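STING-associated CdnE c-di-GMP synthase (PDB 6WT8) synthesises the cyclic dinucleotide c-di-GMP, which a bacterial STING receptor paired with it in CBASS defence probably senses as its signal. Local coordinates at residues E271-G274 / S275-F279; K159-R162 / L163-L167; T211-K214 / S215-G218; T24-Y27 / S28-L31; K10-R13 / E14-P18. All blocks are in the same frame, centred on the assembly; numbering follows the deposited sequence.

Contact 1. Residues E271-G274 / S275-F279; sequences ENKG and SIRSF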
loop_
_atom_site.group_PDB
_atom_site.type_symbol
_atom_site.label_atom_id
_atom_site.label_comp_id
_atom_site.label_asym_id
_atom_site.label_seq_id
_atom_site.Cartn_x
_atom_site.Cartn_y
_atom_site.Cartn_z
ATOM N N GLU A 271 14.221 13.059 -4.248
ATOM C CA GLU A 271 14.304 12.052 -5.298
ATOM C C GLU A 271 13.076 11.160 -5.277
ATOM O O GLU A 271 12.585 10.812 -4.205
ATOM C CB GLU A 271 15.536 11.180 -5.085
ATOM C CG GLU A 271 16.815 11.977 -5.110
ATOM C CD GLU A 271 17.184 12.381 -6.520
ATOM O OE1 GLU A 271 16.742 11.699 -7.471
ATOM O OE2 GLU A 271 17.923 13.373 -6.680
ATOM N N ASN A 272 12.580 10.761 -6.462
ATOM C CA ASN A 272 11.387 9.916 -6.481
ATOM C C ASN A 272 11.617 8.601 -5.742
ATOM O O ASN A 272 10.722 8.110 -5.044
ATOM C CB ASN A 272 10.931 9.626 -7.913
ATOM C CG ASN A 272 9.616 8.824 -7.960
ATOM O OD1 ASN A 272 8.719 9.033 -7.137
ATOM N ND2 ASN A 272 9.516 7.885 -8.909
ATOM N N LYS A 273 12.795 8.021 -5.855
ATOM C CA LYS A 273 13.004 6.733 -5.201
ATOM C C LYS A 273 14.026 6.923 -4.091
ATOM O O LYS A 273 15.108 6.343 -4.087
ATOM C CB LYS A 273 13.416 5.655 -6.227
ATOM C CG LYS A 273 12.329 5.356 -7.259
ATOM C CD LYS A 273 11.001 4.929 -6.631
ATOM C CE LYS A 273 9.943 4.675 -7.729
ATOM N NZ LYS A 273 8.652 4.077 -7.243
ATOM N N GLY A 274 13.641 7.736 -3.116
ATOM C CA GLY A 274 14.543 8.119 -2.078
ATOM C C GLY A 274 14.323 7.321 -0.813
ATOM O O GLY A 274 13.965 6.138 -0.863
ATOM N N SER A 275 14.631 7.956 0.326
ATOM C CA SER A 275 14.575 7.281 1.612
ATOM C C SER A 275 13.157 7.126 2.147
ATOM O O SER A 275 12.907 6.209 2.961
ATOM C CB SER A 275 15.399 8.027 2.648
ATOM O OG SER A 275 14.910 9.306 2.905
ATOM N N ILE A 276 12.228 8.008 1.752
ATOM C CA ILE A 276 10.836 7.921 2.173
ATOM C C ILE A 276 10.048 7.464 0.967
ATOM O O ILE A 276 10.049 8.146 -0.070
ATOM C CB ILE A 276 10.314 9.276 2.669
ATOM C CG1 ILE A 276 10.934 9.619 4.044
ATOM C CG2 ILE A 276 8.748 9.341 2.774
ATOM C CD1 ILE A 276 10.488 8.759 5.222
ATOM N N ARG A 277 9.400 6.314 1.088
ATOM C CA ARG A 277 8.629 5.707 0.026
ATOM C C ARG A 277 7.164 5.601 0.444
ATOM O O ARG A 277 6.766 6.019 1.520
ATOM C CB ARG A 277 9.156 4.313 -0.324
ATOM C CG ARG A 277 10.669 4.250 -0.601
ATOM C CD ARG A 277 11.031 4.741 -1.976
ATOM N NE ARG A 277 12.443 4.423 -2.210
ATOM C CZ ARG A 277 12.894 3.430 -2.973
ATOM N NH1 ARG A 277 12.039 2.645 -3.630
ATOM N NH2 ARG A 277 14.206 3.237 -3.085
ATOM N N SER A 278 6.366 5.024 -0.445
ATOM C CA SER A 278 4.945 4.839 -0.146
ATOM C C SER A 278 4.723 4.156 1.204
ATOM O O SER A 278 3.883 4.618 2.001
ATOM C CB SER A 278 4.325 4.042 -1.288
ATOM O OG SER A 278 2.961 3.813 -1.041
ATOM N N PHE A 279 5.500 3.105 1.490
ATOM C CA PHE A 279 5.417 2.362 2.751
ATOM C C PHE A 279 5.525 3.309 3.947
ATOM O O PHE A 279 4.770 3.176 4.931
ATOM C CB PHE A 279 6.575 1.319 2.658
ATOM C CG PHE A 279 6.910 0.560 3.903
ATOM C CD1 PHE A 279 6.393 -0.752 4.052
ATOM C CD2 PHE A 279 7.737 1.072 4.868
ATOM C CE1 PHE A 279 6.688 -1.519 5.178
ATOM C CE2 PHE A 279 8.085 0.309 5.978
ATOM C CZ PHE A 279 7.542 -0.978 6.145
#
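From K273 through G274 to S275 the backbone swings round so that the carbonyl oxygen of G274 faces back to R277, three residues further along. That oxygen receives the one hydrogen bond assigned between the two segments: R277 NE donates to G274 O over 2.7 Å, with the N-H pointing almost straight at it (167°). The acceptor lies practically in the guanidinium plane, while the donor sits modestly tilted out of the carbonyl plane of G274. R277 reaches this place because its chain folds back at chi2 (-79°), which turns the guanidinium toward the preceding loop. One face of the guanidinium then lies against K273, whose CB stands 3.9 Å above the centre of the plane. The two side chains run at about a right angle, K273 CD passing 3.9 Å from R277 NH1. Beyond this touch the lysine heads elsewhere, with its NZ still 5.2 Å from R277 NH1. R277 occupies the N-cap position of helix 278-287, and its own backbone N is bonded to H280 ND1. Elsewhere in the turn, the backbone N atoms of S275 and I276 are bound by the two carboxylate oxygens of E342, tying it to helix 336-360. Two positive groups therefore share this surface turn, and their nearness is probably tolerated because R277 leans on a carbonyl oxygen, the lysine offers its aliphatic part to the guanidinium face, and solvent is close at hand.

Contact 2. Residues K159-R162 / L163-L167; sequences KYVR and LKSEL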
loop_
_atom_site.group_PDB
_atom_site.type_symbol
_atom_site.label_atom_id
_atom_site.label_comp_id
_atom_site.label_asym_id
_atom_site.label_seq_id
_atom_site.Cartn_x
_atom_site.Cartn_y
_atom_site.Cartn_z
ATOM N N LYS A 159 9.293 -23.296 -8.448
ATOM C CA LYS A 159 9.922 -23.250 -9.766
ATOM C C LYS A 159 8.977 -23.757 -10.842
ATOM O O LYS A 159 8.831 -23.139 -11.896
ATOM C CB LYS A 159 11.223 -24.071 -9.708
ATOM C CG LYS A 159 11.976 -24.030 -11.008
ATOM C CD LYS A 159 13.303 -24.749 -10.832
ATOM C CE LYS A 159 14.043 -24.713 -12.166
ATOM N NZ LYS A 159 15.266 -25.586 -12.173
ATOM N N TYR A 160 8.273 -24.850 -10.567
ATOM C CA TYR A 160 7.307 -25.393 -11.511
ATOM C C TYR A 160 6.218 -24.390 -11.842
ATOM O O TYR A 160 5.892 -24.184 -13.022
ATOM C CB TYR A 160 6.718 -26.664 -10.899
ATOM C CG TYR A 160 5.590 -27.251 -11.653
ATOM C CD1 TYR A 160 5.743 -27.719 -12.957
ATOM C CD2 TYR A 160 4.340 -27.369 -11.049
ATOM C CE1 TYR A 160 4.686 -28.262 -13.631
ATOM C CE2 TYR A 160 3.283 -27.919 -11.708
ATOM C CZ TYR A 160 3.441 -28.362 -12.995
ATOM O OH TYR A 160 2.376 -28.920 -13.646
ATOM N N VAL A 161 5.603 -23.793 -10.807
ATOM C CA VAL A 161 4.534 -22.830 -11.066
ATOM C C VAL A 161 5.069 -21.620 -11.829
ATOM O O VAL A 161 4.443 -21.149 -12.793
ATOM C CB VAL A 161 3.871 -22.429 -9.739
ATOM C CG1 VAL A 161 2.978 -21.210 -9.937
ATOM C CG2 VAL A 161 3.026 -23.589 -9.217
ATOM N N ARG A 162 6.268 -21.134 -11.471
ATOM C CA ARG A 162 6.849 -20.027 -12.242
ATOM C C ARG A 162 7.024 -20.376 -13.718
ATOM O O ARG A 162 6.645 -19.596 -14.593
ATOM C CB ARG A 162 8.175 -19.608 -11.618
ATOM C CG ARG A 162 9.049 -18.629 -12.500
ATOM C CD ARG A 162 8.375 -17.272 -12.669
ATOM N NE ARG A 162 9.075 -16.497 -13.717
ATOM C CZ ARG A 162 9.687 -15.317 -13.564
ATOM N NH1 ARG A 162 9.682 -14.704 -12.384
ATOM N NH2 ARG A 162 10.249 -14.745 -14.609
ATOM N N LEU A 163 7.616 -21.530 -14.003
ATOM C CA LEU A 163 7.891 -21.872 -15.408
ATOM C C LEU A 163 6.610 -22.214 -16.153
ATOM O O LEU A 163 6.452 -21.836 -17.335
ATOM C CB LEU A 163 8.911 -23.039 -15.498
ATOM C CG LEU A 163 10.292 -22.680 -14.913
ATOM C CD1 LEU A 163 11.191 -23.903 -14.974
ATOM C CD2 LEU A 163 10.924 -21.555 -15.711
ATOM N N LYS A 164 5.684 -22.907 -15.489
ATOM C CA LYS A 164 4.414 -23.212 -16.128
ATOM C C LYS A 164 3.654 -21.934 -16.463
ATOM O O LYS A 164 3.063 -21.814 -17.547
ATOM C CB LYS A 164 3.610 -24.116 -15.213
ATOM C CG LYS A 164 2.330 -24.667 -15.809
ATOM C CD LYS A 164 1.870 -25.728 -14.800
ATOM C CE LYS A 164 0.733 -26.594 -15.326
ATOM N NZ LYS A 164 1.231 -27.519 -16.389
ATOM N N SER A 165 3.728 -20.955 -15.563
ATOM C CA SER A 165 3.094 -19.664 -15.835
ATOM C C SER A 165 3.732 -18.939 -17.002
ATOM O O SER A 165 3.030 -18.302 -17.813
ATOM C CB SER A 165 3.206 -18.794 -14.556
ATOM O OG SER A 165 2.472 -19.374 -13.503
ATOM N N GLU A 166 5.074 -18.976 -17.115
ATOM C CA GLU A 166 5.715 -18.354 -18.282
ATOM C C GLU A 166 5.182 -18.963 -19.575
ATOM O O GLU A 166 4.876 -18.246 -20.539
ATOM C CB GLU A 166 7.228 -18.542 -18.247
ATOM C CG GLU A 166 7.878 -17.843 -17.075
ATOM C CD GLU A 166 9.377 -18.019 -17.082
ATOM O OE1 GLU A 166 9.927 -18.703 -17.994
ATOM O OE2 GLU A 166 10.015 -17.487 -16.151
ATOM N N LEU A 167 5.052 -20.306 -19.603
ATOM C CA LEU A 167 4.580 -20.977 -20.809
ATOM C C LEU A 167 3.136 -20.616 -21.127
ATOM O O LEU A 167 2.813 -20.319 -22.288
ATOM C CB LEU A 167 4.716 -22.507 -20.629
ATOM C CG LEU A 167 6.180 -22.925 -20.540
ATOM C CD1 LEU A 167 6.226 -24.415 -20.062
ATOM C CD2 LEU A 167 6.927 -22.812 -21.839
#
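The guanidinium of R162 is met at its edge by the E166 carboxylate, while the ring of Y160 is approached obliquely by K164 CD, 3.6 Å from Y160 CZ. Both pairs are i to i+4 neighbours on helix 154-172, a spacing that brings side chains together on successive turns. R162 NE gives E166 OE2 a salt-bridging hydrogen bond of 2.8 Å, and NH2 adds a weak one to the same oxygen. OE2 accepts the NE-H on its anti lone pair, away from OE1, and the two planes are turned 65° apart, so this is no flat, two-oxygen pairing. A bend at chi2 (66°) in R162 brings NE round to the glutamate. On another side of the helix, Y160 and K164 run alongside each other and end in a weak bond from K164 NZ to Y160 OH at 3.3 Å. Nearby, K159 and L163 also point the same way, with K159 CG 4.0 Å from L163 CD1. S165 faces the interior and doubles the helical bond: V161 O accepts from S165 N (2.9 Å) and from S165 OG (2.7 Å), which arrive from opposite faces of the carbonyl plane. S165 OG is bonded to Q109 NE2 as well. E166 OE2 also forms a salt bridge with K224, and R162 NH2 is bonded to K180 O. The buried carboxylate is thus held between two cations, which would be expected to keep it ionised, whereas the tyrosine-lysine pair toward solvent is held far more lightly.

Contact 3. Residues T211-K214 / S215-G218; sequences TNDK and SRKG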
loop_
_atom_site.group_PDB
_atom_site.type_symbol
_atom_site.label_atom_id
_atom_site.label_comp_id
_atom_site.label_asym_id
_atom_site.label_seq_id
_atom_site.Cartn_x
_atom_site.Cartn_y
_atom_site.Cartn_z
ATOM N N THR A 211 -5.129 -16.245 15.281
ATOM C CA THR A 211 -6.356 -15.549 14.913
ATOM C C THR A 211 -7.056 -16.146 13.711
ATOM O O THR A 211 -8.280 -15.990 13.595
ATOM C CB THR A 211 -6.057 -14.077 14.553
ATOM O OG1 THR A 211 -5.098 -14.003 13.471
ATOM C CG2 THR A 211 -5.509 -13.315 15.732
ATOM N N ASN A 212 -6.307 -16.754 12.787
ATOM C CA ASN A 212 -6.782 -17.142 11.466
ATOM C C ASN A 212 -7.367 -15.964 10.695
ATOM O O ASN A 212 -8.217 -16.164 9.818
ATOM C CB ASN A 212 -7.775 -18.290 11.591
ATOM C CG ASN A 212 -7.074 -19.544 12.086
ATOM O OD1 ASN A 212 -5.946 -19.812 11.637
ATOM N ND2 ASN A 212 -7.694 -20.298 13.001
ATOM N N ASP A 213 -6.876 -14.754 10.980
ATOM C CA ASP A 213 -7.222 -13.575 10.183
ATOM C C ASP A 213 -6.504 -13.708 8.847
ATOM O O ASP A 213 -5.275 -13.680 8.800
ATOM C CB ASP A 213 -6.788 -12.282 10.878
ATOM C CG ASP A 213 -7.588 -11.932 12.125
ATOM O OD1 ASP A 213 -8.743 -12.419 12.296
ATOM O OD2 ASP A 213 -7.081 -11.113 12.959
ATOM N N LYS A 214 -7.261 -13.855 7.744
ATOM C CA LYS A 214 -6.638 -14.071 6.441
ATOM C C LYS A 214 -5.635 -12.971 6.079
ATOM O O LYS A 214 -4.623 -13.230 5.433
ATOM C CB LYS A 214 -7.754 -14.164 5.403
ATOM C CG LYS A 214 -7.280 -14.443 4.016
ATOM C CD LYS A 214 -8.441 -14.498 2.998
ATOM C CE LYS A 214 -7.875 -14.542 1.564
ATOM N NZ LYS A 214 -8.905 -14.318 0.511
ATOM N N SER A 215 -5.882 -11.753 6.531
ATOM C CA SER A 215 -5.029 -10.649 6.138
ATOM C C SER A 215 -3.660 -10.720 6.793
ATOM O O SER A 215 -2.739 -10.011 6.358
ATOM C CB SER A 215 -5.700 -9.315 6.485
ATOM O OG SER A 215 -5.903 -9.185 7.895
ATOM N N ARG A 216 -3.532 -11.503 7.867
ATOM C CA ARG A 216 -2.236 -11.634 8.537
ATOM C C ARG A 216 -1.347 -12.687 7.895
ATOM O O ARG A 216 -0.206 -12.833 8.311
ATOM C CB ARG A 216 -2.437 -11.995 9.991
ATOM C CG ARG A 216 -3.144 -10.904 10.800
ATOM C CD ARG A 216 -3.342 -11.432 12.220
ATOM N NE ARG A 216 -4.234 -10.623 13.069
ATOM C CZ ARG A 216 -3.804 -9.649 13.859
ATOM N NH1 ARG A 216 -2.506 -9.324 13.903
ATOM N NH2 ARG A 216 -4.686 -9.018 14.647
ATOM N N LYS A 217 -1.829 -13.396 6.886
ATOM C CA LYS A 217 -0.977 -14.374 6.216
ATOM C C LYS A 217 0.115 -13.675 5.424
ATOM O O LYS A 217 -0.149 -12.684 4.727
ATOM C CB LYS A 217 -1.808 -15.248 5.281
ATOM C CG LYS A 217 -2.804 -16.116 5.968
ATOM C CD LYS A 217 -3.501 -17.088 5.012
ATOM C CE LYS A 217 -2.506 -18.072 4.497
ATOM N NZ LYS A 217 -2.528 -19.471 5.008
ATOM N N GLY A 218 1.354 -14.176 5.540
ATOM C CA GLY A 218 2.483 -13.605 4.841
ATOM C C GLY A 218 2.783 -14.364 3.562
ATOM O O GLY A 218 2.270 -15.476 3.340
HETATM O O HOH W 1 -7.414 -9.978 15.484
#
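D213 OD2 is gripped twice: by R216 NE, in a salt-bridging hydrogen bond of 2.9 Å that is almost perfectly straight (177°), and by a water that donates to it. The same water accepts from R216 NH2 at 3.0 Å, closing a small ring between acid and base. NE meets the oxygen on its anti side, and the carboxylate and guanidinium are nearly coplanar, 21° apart. The side chains run the same way, R216 being stretched out from CG to NE so that its CD also passes 3.8 Å from D213 CB. T211 crosses this arginine at about a right angle, its OG1 lying 3.4 Å from R216 CD. That hydroxyl accepts from D213 N in an ST turn, and is itself bonded to D207 O one helical turn back. Backbone bonds from R216 N to D213 O and from K217 N to K214 O complete the tight turn. The whole stretch carries the chain out of helix 206-211, through the positive phi of N212 and a short 3-10 turn, into strand 218-221. R216 lies against D207 and F208 of that helix and L237 and R241 of helix 235-248, and G218 pairs with Y203 at the sheet.

Contact 4. Residues T24-Y27 / S28-L31; sequences TKMY and SETL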
loop_
_atom_site.group_PDB
_atom_site.type_symbol
_atom_site.label_atom_id
_atom_site.label_comp_id
_atom_site.label_asym_id
_atom_site.label_seq_id
_atom_site.Cartn_x
_atom_site.Cartn_y
_atom_site.Cartn_z
ATOM N N THR A 24 -15.828 11.891 -7.400
ATOM C CA THR A 24 -16.700 12.095 -6.242
ATOM C C THR A 24 -16.096 13.123 -5.302
ATOM O O THR A 24 -14.926 13.028 -4.923
ATOM C CB THR A 24 -16.882 10.775 -5.505
ATOM O OG1 THR A 24 -17.383 9.804 -6.433
ATOM C CG2 THR A 24 -17.843 10.928 -4.319
ATOM N N LYS A 25 -16.898 14.124 -4.938
ATOM C CA LYS A 25 -16.423 15.137 -4.009
ATOM C C LYS A 25 -16.248 14.522 -2.630
ATOM O O LYS A 25 -16.996 13.622 -2.212
ATOM C CB LYS A 25 -17.416 16.292 -3.907
ATOM C CG LYS A 25 -17.596 17.112 -5.178
ATOM C CD LYS A 25 -18.635 18.204 -4.854
ATOM C CE LYS A 25 -19.036 19.052 -6.027
ATOM N NZ LYS A 25 -19.782 20.260 -5.463
HETATM N N MSE A 26 -15.237 15.000 -1.926
HETATM C CA MSE A 26 -15.129 14.647 -0.526
HETATM C C MSE A 26 -16.300 15.257 0.210
HETATM O O MSE A 26 -16.735 16.382 -0.067
HETATM C CB MSE A 26 -13.843 15.162 0.077
HETATM C CG MSE A 26 -12.635 14.499 -0.547
HETATM SE SE MSE A 26 -10.893 15.312 0.033
HETATM C CE MSE A 26 -11.000 16.928 -0.948
ATOM N N TYR A 27 -16.809 14.529 1.189
ATOM C CA TYR A 27 -18.037 15.008 1.827
ATOM C C TYR A 27 -17.816 16.324 2.565
ATOM O O TYR A 27 -18.728 17.156 2.612
ATOM C CB TYR A 27 -18.601 13.967 2.794
ATOM C CG TYR A 27 -19.540 12.973 2.144
ATOM C CD1 TYR A 27 -19.455 12.696 0.781
ATOM C CD2 TYR A 27 -20.521 12.325 2.899
ATOM C CE1 TYR A 27 -20.316 11.802 0.184
ATOM C CE2 TYR A 27 -21.387 11.429 2.321
ATOM C CZ TYR A 27 -21.283 11.174 0.968
ATOM O OH TYR A 27 -22.150 10.281 0.386
ATOM N N SER A 28 -16.611 16.552 3.109
ATOM C CA SER A 28 -16.438 17.796 3.841
ATOM C C SER A 28 -16.490 18.975 2.909
ATOM O O SER A 28 -16.734 20.093 3.371
ATOM C CB SER A 28 -15.121 17.813 4.631
ATOM O OG SER A 28 -13.935 17.753 3.789
ATOM N N GLU A 29 -16.306 18.758 1.593
ATOM C CA GLU A 29 -16.483 19.873 0.650
ATOM C C GLU A 29 -17.878 20.484 0.732
ATOM O O GLU A 29 -18.034 21.707 0.634
ATOM C CB GLU A 29 -16.261 19.416 -0.796
ATOM C CG GLU A 29 -14.824 19.153 -1.145
ATOM C CD GLU A 29 -14.711 18.721 -2.585
ATOM O OE1 GLU A 29 -15.046 19.578 -3.455
ATOM O OE2 GLU A 29 -14.320 17.556 -2.808
ATOM N N THR A 30 -18.916 19.645 0.770
ATOM C CA THR A 30 -20.268 20.191 0.723
ATOM C C THR A 30 -20.924 20.275 2.081
ATOM O O THR A 30 -21.937 20.972 2.212
ATOM C CB THR A 30 -21.196 19.359 -0.163
ATOM O OG1 THR A 30 -21.111 17.964 0.190
ATOM C CG2 THR A 30 -20.921 19.605 -1.669
ATOM N N LEU A 31 -20.414 19.554 3.074
ATOM C CA LEU A 31 -21.091 19.533 4.362
ATOM C C LEU A 31 -20.341 20.291 5.429
ATOM O O LEU A 31 -20.919 20.595 6.471
ATOM C CB LEU A 31 -21.297 18.094 4.852
ATOM C CG LEU A 31 -22.085 17.180 3.917
ATOM C CD1 LEU A 31 -21.965 15.724 4.378
ATOM C CD2 LEU A 31 -23.555 17.623 3.755
#
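E29 reaches from the first turn of helix 27-31 to the backbone at its start, where the loop after helix 5-16 enters the helix; in this N-terminal turn two hydrogen bonds join it to M26, a selenomethionine. E29 OE2 accepts from M26 N at 2.9 Å, the donor standing above the carboxylate plane, while E29 N donates to M26 O, likewise at 2.9 Å. One bond thus runs through the side chain and the other through the main chain. CG of E29 lies beside its own backbone N (chi1 -73°) and the chain then extends, carrying the carboxylate to K25, next to its CA and CB. The lysine crosses it at about a right angle, with K25 CB 3.5 Å from E29 OE2, but the ammonium goes on past: K25 NZ stays 5.2 Å from E29 OE1 and comes near T30 CG2 instead. Y27 and L31 lie side by side, Y27 CD2 4.0 Å from L31 CD1. Further out, K56 of helix 46-56 forms a salt bridge with E29 OE2, giving this oxygen a cation as well as a backbone N-H, and M26 rests on K52, M55 and K56. S28 OG is bonded to Y298 N, and R251 makes a cation-pi contact with Y27. At the far end of the turn L31 N approaches Y27 O nearly head-on, with a C=O...N angle of 166° and a separation of 3.0 Å.

Contact 5. Residues K10-R13 / E14-P18; sequences KKVR and ERSNP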
loop_
_atom_site.group_PDB
_atom_site.type_symbol
_atom_site.label_atom_id
_atom_site.label_comp_id
_atom_site.label_asym_id
_atom_site.label_seq_id
_atom_site.Cartn_x
_atom_site.Cartn_y
_atom_site.Cartn_z
ATOM N N LYS A 10 -2.085 21.219 -13.202
ATOM C CA LYS A 10 -1.923 20.549 -14.492
ATOM C C LYS A 10 -1.119 19.248 -14.343
ATOM O O LYS A 10 -1.429 18.227 -14.975
ATOM C CB LYS A 10 -1.252 21.497 -15.493
ATOM C CG LYS A 10 -2.156 22.646 -15.886
ATOM C CD LYS A 10 -1.437 23.655 -16.784
ATOM C CE LYS A 10 -2.373 24.811 -17.065
ATOM N NZ LYS A 10 -3.639 24.265 -17.650
ATOM N N LYS A 11 -0.125 19.242 -13.462
ATOM C CA LYS A 11 0.681 18.029 -13.292
ATOM C C LYS A 11 -0.133 16.917 -12.642
ATOM O O LYS A 11 -0.083 15.757 -13.069
ATOM C CB LYS A 11 1.908 18.321 -12.428
ATOM C CG LYS A 11 2.960 19.105 -13.186
ATOM C CD LYS A 11 4.205 19.201 -12.348
ATOM C CE LYS A 11 5.393 19.527 -13.229
ATOM N NZ LYS A 11 6.428 20.218 -12.420
ATOM N N VAL A 12 -0.865 17.240 -11.573
ATOM C CA VAL A 12 -1.694 16.226 -10.918
ATOM C C VAL A 12 -2.708 15.675 -11.894
ATOM O O VAL A 12 -2.968 14.477 -11.926
ATOM C CB VAL A 12 -2.381 16.830 -9.675
ATOM C CG1 VAL A 12 -3.398 15.837 -9.052
ATOM C CG2 VAL A 12 -1.393 17.154 -8.626
ATOM N N ARG A 13 -3.333 16.552 -12.674
ATOM C CA ARG A 13 -4.327 16.112 -13.646
ATOM C C ARG A 13 -3.745 15.149 -14.654
ATOM O O ARG A 13 -4.396 14.160 -15.029
ATOM C CB ARG A 13 -4.902 17.335 -14.358
ATOM C CG ARG A 13 -5.894 17.983 -13.443
ATOM C CD ARG A 13 -6.412 19.300 -13.998
ATOM N NE ARG A 13 -7.533 19.749 -13.173
ATOM C CZ ARG A 13 -8.492 20.579 -13.588
ATOM N NH1 ARG A 13 -8.471 21.070 -14.814
ATOM N NH2 ARG A 13 -9.484 20.881 -12.776
ATOM N N GLU A 14 -2.551 15.449 -15.161
ATOM C CA GLU A 14 -1.987 14.562 -16.173
ATOM C C GLU A 14 -1.754 13.181 -15.596
ATOM O O GLU A 14 -1.914 12.168 -16.289
ATOM C CB GLU A 14 -0.668 15.137 -16.693
ATOM C CG GLU A 14 -0.155 14.357 -17.942
ATOM C CD GLU A 14 -1.260 14.096 -19.001
ATOM O OE1 GLU A 14 -1.947 15.071 -19.420
ATOM O OE2 GLU A 14 -1.447 12.910 -19.404
ATOM N N ARG A 15 -1.401 13.115 -14.309
ATOM C CA ARG A 15 -1.128 11.828 -13.675
ATOM C C ARG A 15 -2.395 11.085 -13.303
ATOM O O ARG A 15 -2.417 9.846 -13.302
ATOM C CB ARG A 15 -0.311 12.066 -12.387
ATOM C CG ARG A 15 1.086 12.568 -12.649
ATOM C CD ARG A 15 1.942 12.635 -11.377
ATOM N NE ARG A 15 1.420 13.463 -10.291
ATOM C CZ ARG A 15 1.922 14.646 -9.924
ATOM N NH1 ARG A 15 2.899 15.240 -10.643
ATOM N NH2 ARG A 15 1.451 15.252 -8.864
ATOM N N SER A 16 -3.434 11.822 -12.937
ATOM C CA SER A 16 -4.576 11.290 -12.210
ATOM C C SER A 16 -5.866 11.254 -13.012
ATOM O O SER A 16 -6.671 10.342 -12.841
ATOM C CB SER A 16 -4.853 12.136 -10.958
ATOM O OG SER A 16 -3.820 12.025 -10.001
ATOM N N ASN A 17 -6.133 12.277 -13.813
ATOM C CA ASN A 17 -7.462 12.380 -14.422
ATOM C C ASN A 17 -7.343 13.296 -15.630
ATOM O O ASN A 17 -7.961 14.393 -15.658
ATOM C CB ASN A 17 -8.451 12.921 -13.382
ATOM C CG ASN A 17 -9.882 12.992 -13.907
ATOM O OD1 ASN A 17 -10.228 12.337 -14.891
ATOM N ND2 ASN A 17 -10.709 13.790 -13.255
ATOM N N PRO A 18 -6.595 12.891 -16.661
ATOM C CA PRO A 18 -6.339 13.816 -17.771
ATOM C C PRO A 18 -7.580 14.185 -18.547
ATOM O O PRO A 18 -7.582 15.238 -19.188
ATOM C CB PRO A 18 -5.339 13.048 -18.659
ATOM C CG PRO A 18 -5.541 11.609 -18.286
ATOM C CD PRO A 18 -5.803 11.655 -16.797
#
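R15 and V12 form the close-packed side of this last stretch of helix 5-16, where the arginine doubles back over the preceding turn. A bend at chi3 (-58°) lays one face of its guanidinium over the backbone, with K11 O 3.7 Å and V12 CA 3.8 Å from the plane, both toward its rim. R15 NH2 comes within 3.4 Å of V12 CG2, and R15 NH1 within 3.7 Å of K11 CB. S16, also buried, sets its OG 4.0 Å from V12 CG1, and V12 itself packs on Y50, E53 and S54 of helix 46-56. The loose side is formed by K10, K11 and E14: these exposed side chains send their ends away, and K11 NZ remains 6.4 Å from R15 NH1. Where the helix finishes, N17 N donates to R13 O at 2.8 Å, while P18 N, lying 3.0 Å from that oxygen, has no hydrogen to offer. The charge of R15 is met from outside the two segments: NH1 forms a salt bridge with D266, and NH2 is bonded to N262, both on helix 253-266. A buried positive charge is thus matched by an acid and an amide, and K11 O, toward the rim of one face, may add a little favourable electrostatics.

Contacts 5, 4, 2, 3 and 1 follow one another along the chain, and none touches another. Contacts 4 and 5 lie on successive helices, 27-31 and 5-16, with centres about 20 Å apart, and both lean on helix 46-56. Contact 1 is about 20 Å from contact 5, centre to centre; helix 253-266, which receives R15 of contact 5, leads into the loop of contact 1. Contacts 2 and 3 belong to the sheet-bearing part, on helix 154-172 and at the entry to strand 218-221, with about 26 Å between centres. The widest separation, about 47 Å between the centres of contacts 2 and 4, spans opposite sides of the chain's centre: all five are local contacts, spread over separate parts of the chain.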